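Local coordinates for ornithine aminotransferase (Plasmodium falciparum, PDB 3LG0), which catalyses the pyridoxal-phosphate-dependent transfer of an amino group from ornithine to 2-oxoglutarate, giving glutamate semialdehyde and glutamate, and works as a homodimer, at residues S116-K121 and S272-N277; V30-G35 and G372-S377; H64-N69 and L307-N312; L245-H250 and R344-L349. All coordinates share one frame; numbering follows the deposited sequence.

Interaction 1: S116-K121 and S272-N277; sequences SETAYK and SAILAN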
loop_
_atom_site.group_PDB
_atom_site.type_symbol
_atom_site.label_atom_id
_atom_site.label_comp_id
_atom_site.label_asym_id
_atom_site.label_seq_id
_atom_site.Cartn_x
_atom_site.Cartn_y
_atom_site.Cartn_z
ATOM N N SER A 116 3.672 9.289 -4.763
ATOM C CA SER A 116 3.936 10.683 -4.420
ATOM C C SER A 116 5.165 10.841 -3.531
ATOM O O SER A 116 6.068 11.596 -3.865
ATOM C CB SER A 116 2.713 11.327 -3.752
ATOM O OG SER A 116 1.603 11.234 -4.625
ATOM N N GLU A 117 5.188 10.148 -2.396
ATOM C CA GLU A 117 6.291 10.304 -1.443
ATOM C C GLU A 117 7.627 9.937 -2.064
ATOM O O GLU A 117 8.623 10.618 -1.862
ATOM C CB GLU A 117 6.049 9.474 -0.177
ATOM C CG GLU A 117 4.828 9.910 0.618
ATOM C CD GLU A 117 4.900 11.371 1.082
ATOM O OE1 GLU A 117 5.967 11.801 1.590
ATOM O OE2 GLU A 117 3.880 12.086 0.946
ATOM N N THR A 118 7.649 8.852 -2.824
ATOM C CA THR A 118 8.875 8.420 -3.464
ATOM C C THR A 118 9.304 9.424 -4.532
ATOM O O THR A 118 10.492 9.672 -4.715
ATOM C CB THR A 118 8.707 7.035 -4.099
ATOM O OG1 THR A 118 8.296 6.111 -3.090
ATOM C CG2 THR A 118 10.031 6.570 -4.741
ATOM N N ALA A 119 8.333 9.988 -5.241
ATOM C CA ALA A 119 8.625 11.041 -6.203
ATOM C C ALA A 119 9.275 12.246 -5.532
ATOM O O ALA A 119 10.219 12.798 -6.090
ATOM C CB ALA A 119 7.385 11.458 -6.978
ATOM N N TYR A 120 8.783 12.654 -4.355
ATOM C CA TYR A 120 9.387 13.784 -3.643
ATOM C C TYR A 120 10.859 13.487 -3.382
ATOM O O TYR A 120 11.724 14.338 -3.602
ATOM C CB TYR A 120 8.698 14.085 -2.300
ATOM C CG TYR A 120 7.223 14.337 -2.396
ATOM C CD1 TYR A 120 6.666 14.824 -3.557
ATOM C CD2 TYR A 120 6.386 14.076 -1.325
ATOM C CE1 TYR A 120 5.321 15.050 -3.662
ATOM C CE2 TYR A 120 5.031 14.301 -1.414
ATOM C CZ TYR A 120 4.497 14.790 -2.589
ATOM O OH TYR A 120 3.137 15.030 -2.708
ATOM N N LYS A 121 11.137 12.278 -2.905
ATOM C CA LYS A 121 12.507 11.890 -2.593
ATOM C C LYS A 121 13.355 11.853 -3.847
ATOM O O LYS A 121 14.491 12.311 -3.850
ATOM C CB LYS A 121 12.545 10.536 -1.892
ATOM C CG LYS A 121 11.859 10.548 -0.527
ATOM C CD LYS A 121 11.958 9.198 0.161
ATOM C CE LYS A 121 11.291 9.223 1.529
ATOM N NZ LYS A 121 11.293 7.865 2.144
ATOM N N SER A 272 1.299 0.907 -8.152
ATOM C CA SER A 272 1.614 2.234 -8.641
ATOM C C SER A 272 3.030 2.175 -9.210
ATOM O O SER A 272 3.747 1.183 -9.011
ATOM C CB SER A 272 1.510 3.257 -7.504
ATOM O OG SER A 272 2.565 3.067 -6.592
ATOM N N ALA A 273 3.434 3.226 -9.904
ATOM C CA ALA A 273 4.743 3.244 -10.562
ATOM C C ALA A 273 5.255 4.660 -10.818
ATOM O O ALA A 273 4.478 5.592 -11.028
ATOM C CB ALA A 273 4.687 2.459 -11.911
ATOM N N ILE A 274 6.575 4.788 -10.829
ATOM C CA ILE A 274 7.218 5.980 -11.294
ATOM C C ILE A 274 8.056 5.635 -12.533
ATOM O O ILE A 274 8.817 4.665 -12.535
ATOM C CB ILE A 274 8.097 6.596 -10.199
ATOM C CG1 ILE A 274 7.229 7.161 -9.081
ATOM C CG2 ILE A 274 8.946 7.710 -10.759
ATOM C CD1 ILE A 274 8.028 7.507 -7.821
ATOM N N LEU A 275 7.904 6.426 -13.593
ATOM C CA LEU A 275 8.714 6.242 -14.798
ATOM C C LEU A 275 9.602 7.452 -14.972
ATOM O O LEU A 275 9.155 8.596 -14.815
ATOM C CB LEU A 275 7.841 6.123 -16.041
ATOM C CG LEU A 275 6.910 4.938 -16.181
ATOM C CD1 LEU A 275 5.666 5.392 -16.952
ATOM C CD2 LEU A 275 7.614 3.795 -16.898
ATOM N N ALA A 276 10.853 7.205 -15.321
ATOM C CA ALA A 276 11.809 8.285 -15.508
ATOM C C ALA A 276 12.986 7.741 -16.309
ATOM O O ALA A 276 13.166 6.525 -16.409
ATOM C CB ALA A 276 12.268 8.824 -14.147
ATOM N N ASN A 277 13.778 8.633 -16.888
ATOM C CA ASN A 277 14.970 8.202 -17.615
ATOM C C ASN A 277 16.164 8.021 -16.692
ATOM O O ASN A 277 16.119 8.438 -15.540
ATOM C CB ASN A 277 15.293 9.189 -18.730
ATOM C CG ASN A 277 14.316 9.106 -19.861
ATOM O OD1 ASN A 277 13.846 8.021 -20.214
ATOM N ND2 ASN A 277 13.994 10.253 -20.445
#

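Interaction 2: V30-G35 and G372-S377; sequences VVLKRG and GLITRS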
loop_
_atom_site.group_PDB
_atom_site.type_symbol
_atom_site.label_atom_id
_atom_site.label_comp_id
_atom_site.label_asym_id
_atom_site.label_seq_id
_atom_site.Cartn_x
_atom_site.Cartn_y
_atom_site.Cartn_z
ATOM N N VAL A 30 -24.973 2.367 0.129
ATOM C CA VAL A 30 -25.262 1.271 -0.796
ATOM C C VAL A 30 -24.246 0.166 -0.514
ATOM O O VAL A 30 -23.075 0.443 -0.296
ATOM C CB VAL A 30 -25.232 1.722 -2.293
ATOM C CG1 VAL A 30 -23.817 2.150 -2.738
ATOM C CG2 VAL A 30 -25.784 0.618 -3.208
ATOM N N VAL A 31 -24.705 -1.079 -0.483
ATOM C CA VAL A 31 -23.837 -2.211 -0.157
ATOM C C VAL A 31 -23.656 -3.135 -1.364
ATOM O O VAL A 31 -24.561 -3.884 -1.721
ATOM C CB VAL A 31 -24.415 -3.037 1.022
ATOM C CG1 VAL A 31 -23.474 -4.154 1.398
ATOM C CG2 VAL A 31 -24.652 -2.146 2.219
ATOM N N LEU A 32 -22.481 -3.083 -1.981
ATOM C CA LEU A 32 -22.212 -3.847 -3.187
ATOM C C LEU A 32 -21.672 -5.240 -2.879
ATOM O O LEU A 32 -20.972 -5.449 -1.885
ATOM C CB LEU A 32 -21.222 -3.094 -4.082
ATOM C CG LEU A 32 -21.595 -1.628 -4.300
ATOM C CD1 LEU A 32 -20.571 -0.942 -5.197
ATOM C CD2 LEU A 32 -23.054 -1.476 -4.841
ATOM N N LYS A 33 -22.020 -6.198 -3.728
ATOM C CA LYS A 33 -21.575 -7.569 -3.544
ATOM C C LYS A 33 -21.053 -8.090 -4.852
ATOM O O LYS A 33 -20.365 -9.108 -4.885
ATOM C CB LYS A 33 -22.709 -8.466 -3.061
ATOM C CG LYS A 33 -23.812 -8.706 -4.096
ATOM C CD LYS A 33 -24.940 -9.542 -3.489
ATOM C CE LYS A 33 -25.969 -9.968 -4.529
ATOM N NZ LYS A 33 -27.098 -10.710 -3.900
ATOM N N ARG A 34 -21.384 -7.396 -5.937
ATOM C CA ARG A 34 -20.915 -7.804 -7.256
ATOM C C ARG A 34 -20.695 -6.640 -8.216
ATOM O O ARG A 34 -21.434 -5.657 -8.219
ATOM C CB ARG A 34 -21.854 -8.828 -7.891
ATOM C CG ARG A 34 -21.432 -9.237 -9.299
ATOM C CD ARG A 34 -22.344 -10.301 -9.876
ATOM N NE ARG A 34 -22.275 -11.528 -9.093
ATOM C CZ ARG A 34 -21.413 -12.514 -9.319
ATOM N NH1 ARG A 34 -20.545 -12.430 -10.319
ATOM N NH2 ARG A 34 -21.432 -13.594 -8.545
ATOM N N GLY A 35 -19.657 -6.755 -9.036
ATOM C CA GLY A 35 -19.454 -5.799 -10.100
ATOM C C GLY A 35 -19.085 -6.530 -11.366
ATOM O O GLY A 35 -18.478 -7.598 -11.311
ATOM N N GLY A 372 -30.363 4.814 -10.010
ATOM C CA GLY A 372 -29.612 3.770 -10.691
ATOM C C GLY A 372 -28.174 4.108 -11.080
ATOM O O GLY A 372 -27.573 3.427 -11.898
ATOM N N LEU A 373 -27.613 5.155 -10.495
ATOM C CA LEU A 373 -26.231 5.543 -10.803
ATOM C C LEU A 373 -25.538 5.968 -9.522
ATOM O O LEU A 373 -26.055 6.803 -8.787
ATOM C CB LEU A 373 -26.202 6.681 -11.836
ATOM C CG LEU A 373 -24.888 7.322 -12.289
ATOM C CD1 LEU A 373 -25.015 7.808 -13.744
ATOM C CD2 LEU A 373 -24.440 8.457 -11.365
ATOM N N ILE A 374 -24.376 5.388 -9.248
ATOM C CA ILE A 374 -23.679 5.725 -8.014
ATOM C C ILE A 374 -22.390 6.509 -8.236
ATOM O O ILE A 374 -21.581 6.183 -9.104
ATOM C CB ILE A 374 -23.380 4.493 -7.124
ATOM C CG1 ILE A 374 -22.519 3.458 -7.855
ATOM C CG2 ILE A 374 -24.661 3.870 -6.593
ATOM C CD1 ILE A 374 -22.059 2.312 -6.928
ATOM N N THR A 375 -22.211 7.536 -7.419
ATOM C CA THR A 375 -21.014 8.334 -7.437
ATOM C C THR A 375 -20.895 9.073 -6.107
ATOM O O THR A 375 -21.682 8.838 -5.202
ATOM C CB THR A 375 -21.020 9.312 -8.611
ATOM O OG1 THR A 375 -19.773 10.012 -8.655
ATOM C CG2 THR A 375 -22.176 10.301 -8.482
ATOM N N ARG A 376 -19.913 9.960 -5.999
ATOM C CA ARG A 376 -19.627 10.640 -4.760
ATOM C C ARG A 376 -19.241 12.087 -5.032
ATOM O O ARG A 376 -18.774 12.419 -6.121
ATOM C CB ARG A 376 -18.462 9.951 -4.058
ATOM C CG ARG A 376 -18.305 10.378 -2.614
ATOM C CD ARG A 376 -19.042 9.444 -1.652
ATOM N NE ARG A 376 -19.126 9.978 -0.291
ATOM C CZ ARG A 376 -18.085 10.412 0.419
ATOM N NH1 ARG A 376 -16.859 10.406 -0.093
ATOM N NH2 ARG A 376 -18.277 10.875 1.644
ATOM N N SER A 377 -19.416 12.945 -4.038
ATOM C CA SER A 377 -19.031 14.340 -4.185
ATOM C C SER A 377 -17.684 14.629 -3.540
ATOM O O SER A 377 -17.383 14.147 -2.447
ATOM C CB SER A 377 -20.094 15.269 -3.601
ATOM O OG SER A 377 -20.494 14.855 -2.307
#

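Interaction 3: H64-N69 and L307-N312; sequences HPDILN and LKVLIN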
loop_
_atom_site.group_PDB
_atom_site.type_symbol
_atom_site.label_atom_id
_atom_site.label_comp_id
_atom_site.label_asym_id
_atom_site.label_seq_id
_atom_site.Cartn_x
_atom_site.Cartn_y
_atom_site.Cartn_z
ATOM N N HIS A 64 -12.723 -7.857 -14.717
ATOM C CA HIS A 64 -12.346 -8.239 -16.053
ATOM C C HIS A 64 -11.706 -9.616 -16.056
ATOM O O HIS A 64 -10.711 -9.846 -15.368
ATOM C CB HIS A 64 -11.403 -7.221 -16.666
ATOM C CG HIS A 64 -11.296 -7.338 -18.148
ATOM N ND1 HIS A 64 -10.755 -8.445 -18.763
ATOM C CD2 HIS A 64 -11.690 -6.507 -19.141
ATOM C CE1 HIS A 64 -10.804 -8.282 -20.073
ATOM N NE2 HIS A 64 -11.366 -7.115 -20.328
ATOM N N PRO A 65 -12.267 -10.542 -16.854
ATOM C CA PRO A 65 -11.839 -11.948 -16.819
ATOM C C PRO A 65 -10.391 -12.168 -17.265
ATOM O O PRO A 65 -9.759 -13.087 -16.761
ATOM C CB PRO A 65 -12.814 -12.643 -17.790
ATOM C CG PRO A 65 -13.950 -11.682 -17.977
ATOM C CD PRO A 65 -13.351 -10.316 -17.826
ATOM N N ASP A 66 -9.880 -11.364 -18.192
ATOM C CA ASP A 66 -8.488 -11.509 -18.620
ATOM C C ASP A 66 -7.543 -11.180 -17.463
ATOM O O ASP A 66 -6.600 -11.922 -17.185
ATOM C CB ASP A 66 -8.176 -10.618 -19.827
ATOM C CG ASP A 66 -8.780 -11.142 -21.111
ATOM O OD1 ASP A 66 -9.456 -12.191 -21.067
ATOM O OD2 ASP A 66 -8.588 -10.503 -22.163
ATOM N N ILE A 67 -7.807 -10.074 -16.773
ATOM C CA ILE A 67 -6.988 -9.702 -15.627
ATOM C C ILE A 67 -7.059 -10.790 -14.545
ATOM O O ILE A 67 -6.029 -11.232 -14.020
ATOM C CB ILE A 67 -7.391 -8.333 -15.081
ATOM C CG1 ILE A 67 -7.319 -7.296 -16.210
ATOM C CG2 ILE A 67 -6.484 -7.923 -13.943
ATOM C CD1 ILE A 67 -7.867 -5.946 -15.836
ATOM N N LEU A 68 -8.270 -11.248 -14.232
ATOM C CA LEU A 68 -8.415 -12.328 -13.267
ATOM C C LEU A 68 -7.582 -13.540 -13.666
ATOM O O LEU A 68 -6.976 -14.208 -12.830
ATOM C CB LEU A 68 -9.879 -12.736 -13.126
ATOM C CG LEU A 68 -10.103 -13.930 -12.184
ATOM C CD1 LEU A 68 -9.382 -13.747 -10.838
ATOM C CD2 LEU A 68 -11.581 -14.200 -11.969
ATOM N N ASN A 69 -7.566 -13.824 -14.962
ATOM C CA ASN A 69 -6.825 -14.952 -15.475
ATOM C C ASN A 69 -5.315 -14.814 -15.257
ATOM O O ASN A 69 -4.645 -15.755 -14.806
ATOM C CB ASN A 69 -7.132 -15.125 -16.954
ATOM C CG ASN A 69 -6.886 -16.513 -17.417
ATOM O OD1 ASN A 69 -7.537 -17.449 -16.950
ATOM N ND2 ASN A 69 -5.926 -16.675 -18.320
ATOM N N LEU A 307 -2.814 -3.625 -18.598
ATOM C CA LEU A 307 -2.531 -2.641 -19.635
ATOM C C LEU A 307 -2.771 -3.258 -21.020
ATOM O O LEU A 307 -3.238 -2.584 -21.940
ATOM C CB LEU A 307 -1.105 -2.076 -19.502
ATOM C CG LEU A 307 -0.824 -1.127 -18.324
ATOM C CD1 LEU A 307 0.326 -0.189 -18.631
ATOM C CD2 LEU A 307 -2.057 -0.312 -18.004
ATOM N N LYS A 308 -2.454 -4.542 -21.167
ATOM C CA LYS A 308 -2.774 -5.244 -22.398
ATOM C C LYS A 308 -4.273 -5.184 -22.688
ATOM O O LYS A 308 -4.682 -4.937 -23.818
ATOM C CB LYS A 308 -2.319 -6.707 -22.341
ATOM C CG LYS A 308 -0.853 -6.937 -22.690
ATOM C CD LYS A 308 -0.555 -8.417 -22.656
ATOM C CE LYS A 308 0.932 -8.716 -22.447
ATOM N NZ LYS A 308 1.816 -8.100 -23.480
ATOM N N VAL A 309 -5.090 -5.424 -21.668
ATOM C CA VAL A 309 -6.537 -5.336 -21.825
ATOM C C VAL A 309 -6.960 -3.923 -22.239
ATOM O O VAL A 309 -7.755 -3.743 -23.154
ATOM C CB VAL A 309 -7.270 -5.776 -20.536
ATOM C CG1 VAL A 309 -8.694 -5.268 -20.513
ATOM C CG2 VAL A 309 -7.237 -7.286 -20.409
ATOM N N LEU A 310 -6.423 -2.918 -21.571
ATOM C CA LEU A 310 -6.777 -1.549 -21.892
ATOM C C LEU A 310 -6.506 -1.242 -23.367
ATOM O O LEU A 310 -7.285 -0.545 -24.038
ATOM C CB LEU A 310 -5.981 -0.595 -21.014
ATOM C CG LEU A 310 -6.448 0.853 -21.017
ATOM C CD1 LEU A 310 -7.533 1.015 -19.966
ATOM C CD2 LEU A 310 -5.275 1.782 -20.724
ATOM N N ILE A 311 -5.389 -1.770 -23.857
ATOM C CA ILE A 311 -4.900 -1.473 -25.196
ATOM C C ILE A 311 -5.580 -2.340 -26.263
ATOM O O ILE A 311 -6.073 -1.817 -27.251
ATOM C CB ILE A 311 -3.351 -1.587 -25.254
ATOM C CG1 ILE A 311 -2.728 -0.372 -24.557
ATOM C CG2 ILE A 311 -2.863 -1.692 -26.691
ATOM C CD1 ILE A 311 -1.238 -0.491 -24.278
ATOM N N ASN A 312 -5.621 -3.653 -26.041
ATOM C CA ASN A 312 -6.261 -4.583 -26.966
ATOM C C ASN A 312 -7.728 -4.271 -27.205
ATOM O O ASN A 312 -8.257 -4.548 -28.277
ATOM C CB ASN A 312 -6.146 -6.025 -26.465
ATOM C CG ASN A 312 -4.747 -6.582 -26.588
ATOM O OD1 ASN A 312 -3.885 -5.988 -27.228
ATOM N ND2 ASN A 312 -4.515 -7.738 -25.970
HETATM O O HOH W 1 -5.953 -9.599 -23.916
#

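Interaction 4: L245-H250 and R344-L349; sequences LLCTHH and RGKGLL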
loop_
_atom_site.group_PDB
_atom_site.type_symbol
_atom_site.label_atom_id
_atom_site.label_comp_id
_atom_site.label_asym_id
_atom_site.label_seq_id
_atom_site.Cartn_x
_atom_site.Cartn_y
_atom_site.Cartn_z
ATOM N N LEU A 245 -3.241 7.187 -23.315
ATOM C CA LEU A 245 -2.450 6.467 -22.318
ATOM C C LEU A 245 -1.896 7.423 -21.269
ATOM O O LEU A 245 -1.811 7.079 -20.093
ATOM C CB LEU A 245 -1.305 5.688 -22.964
ATOM C CG LEU A 245 -1.575 4.247 -23.388
ATOM C CD1 LEU A 245 -0.293 3.603 -23.862
ATOM C CD2 LEU A 245 -2.161 3.433 -22.247
ATOM N N LEU A 246 -1.515 8.619 -21.711
ATOM C CA LEU A 246 -1.113 9.696 -20.818
ATOM C C LEU A 246 -1.881 10.943 -21.192
ATOM O O LEU A 246 -1.832 11.367 -22.333
ATOM C CB LEU A 246 0.379 9.985 -20.953
ATOM C CG LEU A 246 1.348 8.897 -20.520
ATOM C CD1 LEU A 246 2.760 9.289 -20.925
ATOM C CD2 LEU A 246 1.245 8.671 -19.015
ATOM N N CYS A 247 -2.580 11.542 -20.240
ATOM C CA CYS A 247 -3.329 12.757 -20.544
ATOM C C CYS A 247 -2.412 13.846 -21.130
ATOM O O CYS A 247 -2.842 14.633 -21.971
ATOM C CB CYS A 247 -4.080 13.268 -19.307
ATOM S SG CYS A 247 -4.996 14.805 -19.530
ATOM N N THR A 248 -1.155 13.888 -20.692
ATOM C CA THR A 248 -0.197 14.881 -21.189
ATOM C C THR A 248 0.015 14.776 -22.703
ATOM O O THR A 248 0.420 15.740 -23.344
ATOM C CB THR A 248 1.179 14.778 -20.481
ATOM O OG1 THR A 248 1.495 13.403 -20.244
ATOM C CG2 THR A 248 1.161 15.506 -19.158
ATOM N N HIS A 249 -0.254 13.601 -23.262
ATOM C CA HIS A 249 -0.201 13.392 -24.704
ATOM C C HIS A 249 -1.227 14.262 -25.454
ATOM O O HIS A 249 -1.181 14.371 -26.676
ATOM C CB HIS A 249 -0.417 11.909 -25.026
ATOM C CG HIS A 249 -0.161 11.547 -26.458
ATOM N ND1 HIS A 249 1.086 11.183 -26.920
ATOM C CD2 HIS A 249 -0.994 11.476 -27.524
ATOM C CE1 HIS A 249 1.012 10.914 -28.213
ATOM N NE2 HIS A 249 -0.238 11.082 -28.603
ATOM N N HIS A 250 -2.157 14.871 -24.728
ATOM C CA HIS A 250 -3.121 15.771 -25.354
ATOM C C HIS A 250 -2.434 17.082 -25.655
ATOM O O HIS A 250 -2.781 17.777 -26.612
ATOM C CB HIS A 250 -4.319 16.062 -24.442
ATOM C CG HIS A 250 -5.323 14.951 -24.369
ATOM N ND1 HIS A 250 -5.889 14.379 -25.491
ATOM C CD2 HIS A 250 -5.877 14.320 -23.307
ATOM C CE1 HIS A 250 -6.741 13.437 -25.121
ATOM N NE2 HIS A 250 -6.752 13.381 -23.801
ATOM N N ARG A 344 -17.832 20.029 -16.366
ATOM C CA ARG A 344 -16.401 20.030 -16.717
ATOM C C ARG A 344 -15.911 18.646 -17.049
ATOM O O ARG A 344 -16.494 17.654 -16.616
ATOM C CB ARG A 344 -15.532 20.527 -15.569
ATOM C CG ARG A 344 -15.626 22.003 -15.298
ATOM C CD ARG A 344 -14.547 22.442 -14.335
ATOM N NE ARG A 344 -14.729 21.907 -12.995
ATOM C CZ ARG A 344 -15.403 22.528 -12.028
ATOM N NH1 ARG A 344 -15.975 23.704 -12.252
ATOM N NH2 ARG A 344 -15.506 21.976 -10.829
ATOM N N GLY A 345 -14.813 18.574 -17.795
ATOM C CA GLY A 345 -14.251 17.279 -18.117
ATOM C C GLY A 345 -13.367 17.192 -19.338
ATOM O O GLY A 345 -13.133 18.167 -20.037
ATOM N N LYS A 346 -12.867 15.985 -19.575
ATOM C CA LYS A 346 -12.065 15.669 -20.730
ATOM C C LYS A 346 -12.119 14.173 -20.850
ATOM O O LYS A 346 -11.922 13.475 -19.862
ATOM C CB LYS A 346 -10.615 16.139 -20.530
ATOM C CG LYS A 346 -9.662 15.717 -21.644
ATOM C CD LYS A 346 -8.400 16.589 -21.644
ATOM C CE LYS A 346 -8.729 17.989 -22.167
ATOM N NZ LYS A 346 -7.674 19.002 -21.900
ATOM N N GLY A 347 -12.407 13.672 -22.047
ATOM C CA GLY A 347 -12.604 12.243 -22.236
ATOM C C GLY A 347 -13.702 11.769 -21.289
ATOM O O GLY A 347 -14.770 12.376 -21.225
ATOM N N LEU A 348 -13.443 10.702 -20.540
ATOM C CA LEU A 348 -14.424 10.211 -19.577
ATOM C C LEU A 348 -14.029 10.564 -18.144
ATOM O O LEU A 348 -14.373 9.873 -17.186
ATOM C CB LEU A 348 -14.664 8.718 -19.754
ATOM C CG LEU A 348 -15.447 8.389 -21.021
ATOM C CD1 LEU A 348 -15.562 6.887 -21.220
ATOM C CD2 LEU A 348 -16.812 9.022 -20.929
ATOM N N LEU A 349 -13.292 11.654 -18.010
ATOM C CA LEU A 349 -13.038 12.250 -16.712
ATOM C C LEU A 349 -13.934 13.478 -16.597
ATOM O O LEU A 349 -13.580 14.559 -17.045
ATOM C CB LEU A 349 -11.557 12.631 -16.568
ATOM C CG LEU A 349 -11.154 13.386 -15.295
ATOM C CD1 LEU A 349 -11.671 12.675 -14.054
ATOM C CD2 LEU A 349 -9.651 13.568 -15.210
#

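Interaction 1: S116-K121 and S272-N277
I274 reaches from the strand 272-276 to the helix 112-129 and meets it with a single atom, its terminal methyl CD1, which lies against the helix at T118 and A119. That methyl lies 3.6 Å from the backbone N of A119 and 4.1 Å from A119 CB, while T118 meets I274 CD1 with CB and CG2, both 3.8 Å away. The isoleucine is extended: CG1 stands beside its own backbone N and the chain runs on through a chi2 of 167°, which carries CD1 out to the helix surface.

T118 has its two branches divided between two tasks. CG2 is anti to the backbone N and joins CB against the isoleucine; OG1 sits beside the backbone N (chi1 -57°) and is hydrogen-bonded to the carbonyl O of E114, one turn back in the same helix. The hydroxyl is therefore satisfied inside its own helix, and a methyl faces the strand.

This is helix-on-sheet packing in the large domain of a fold type I aminotransferase. The strand itself is held between 105-109 and 257-260, and L259 of the latter touches both A119 and I274. L122, farther along the helix, also touches I274. No hydrogen bond passes between the two segments, so helix and strand are joined here by dispersion and the burial of apolar surface, with the small A119 letting the backbone come close to the methyl.

Interaction 2: V30-G35 and G372-S377
This is an apolar side-chain contact within the small domain of a fold type I, class-III aminotransferase, joining segment 30-35 to strand 373-378. Strands 31-36 and 373-378 belong to one mixed sheet but are not neighbours in it: 39-42 and 47-50 lie between them, and the backbones stay well apart, with the CA atoms of V30 and I374 8.6 Å from each other. Side chains have to bridge that distance, and V30, L32 and I374, all buried, do so.

I374 serves both partners, one with each branch. Its CG1 occupies the crowded position between the backbone N and the carbonyl carbon (chi1 59°), and the chain then extends to CD1, which meets L32. CG2, placed beside the backbone N, faces V30 instead, 4.3 Å from V30 CG1. V40, on the intervening strand 39-42, touches both L32 and I374, and K369 of helix 361-370 covers V30 and I374.

The cluster also belongs to the dimer interface. F85 of the second subunit packs on both V30 and I374, and V31 and L32 pair in parallel with a strand of that subunit, so the sheet continues from one chain into the other. Farther along the first strand, K33 and R34 both face Y41 in a classic beta bulge. At the other segment, G372 ends the preceding helix in a Schellman motif, just ahead of the strand that carries I374. L32 and I374 approach tip to tip, L32 CD1 standing 4.0 Å from I374 CD1.

Interaction 3: H64-N69 and L307-N312
The imidazole of H64 takes V309 on one face and the backbone N of D66 at its edge. V309 CG1 sits 3.6 Å from the ring centroid and 26° off the normal, a CH-pi contact displaced toward the rim, where NE2 is the nearest ring atom to CG1 at 3.3 Å. In the plane of the same ring, ND1 accepts from D66 N at 3.1 Å. This is an N-cap made by a histidine: H64 precedes helix 65-77 and turns the edge of its ring to the first turn. The torsion that allows this puts CG anti to the backbone N (chi1 -163°). The ring's second nitrogen, NE2, is hydrogen-bonded to OE2 of E313, just after helix 297-312.

V309 meets the other helix with both methyls. CG1 takes the ring; CG2 touches D66 CB at 3.5 Å and stands 4.2 Å from CG1 of I67, whose side chain crosses that of V309 at about a right angle. I67 also rests on A306 and I302, about one and two turns back on the helix of V309. Beside the apolar contact, a water links the two helices, donating to D66 OD2 and accepting from N312 ND2.

The start of helix 65-77 is thus packed on the end of helix 297-312, with the side chain of I67 about 12 Å from that of K262, the cofactor lysine by similarity, which carries no cofactor here. With both nitrogens engaged, the H64 ring is fixed in rotation. Since ND1 accepts, NE2 should carry the proton, and the E313 carboxylate would probably polarise the imidazole.

Interaction 4: L245-H250 and R344-L349
K346 sets one methylene, CD, against H250 and C247. It lies 3.8 Å from H250 CD2 and 4.4 Å from C247 SG. The lysine and the histidine slide past each other in opposite directions, and the methylene approaches the imidazole obliquely. K346 leaves its backbone with CG anti to N (chi1 174°), then bends at chi3 (-73°), turning the chain beyond CD. Its NZ makes a weak hydrogen bond to the hydroxyl of Y251 and stays 6.0 Å from H250 NE2.

Within the other segment, C247 SG lies at the edge of the H250 ring, in its plane, so thiol and imidazole present one surface to the lysine. Both stand on a 3-10 segment, 247-250, in which H250 N donates to C247 O. Farther out, H250 NE2 is hydrogen-bonded to the carbonyl O of T242. The carboxylate of E234 holds the start of the 3-10 turn, through C247 N and T248 OG1.

On the lysine's side, a type II' beta turn runs from K346 to L349 and links strand 340-346 to strand 349-354. G347 sits at its second position with positive phi. R241 adds a hydrogen bond to L348 O, tying the turn to the loop that follows strand 229-233.

The contact joins the connection between strands 229-233 and 257-260 of the large sheet to a hairpin of the small-domain sheet. Its chemistry is mainly apolar, carried by a single lysine methylene against an imidazole carbon and a sulfur, while H250 NE2 is held by T242 O and K346 NZ only weakly by Y251.

In the fold
From the N terminus, V30-G35 opens the longest loop, which interaction 2 closes only at G372-S377, between strands of the small-domain sheet. Interactions 1, 3 and 4 all nest inside it. H64-N69 comes next and is joined to L307-N312 by interaction 3, helix to helix; interaction 1, from S116-K121 to S272-N277, nests within that loop and binds a helix to the large sheet. L245-H250 then opens interaction 4, which crosses both 1 and 3 before ending at R344-L349, in the sheet that interaction 2 also reaches. Interactions 3 and 4 touch directly, L310 and I311 packing on L245.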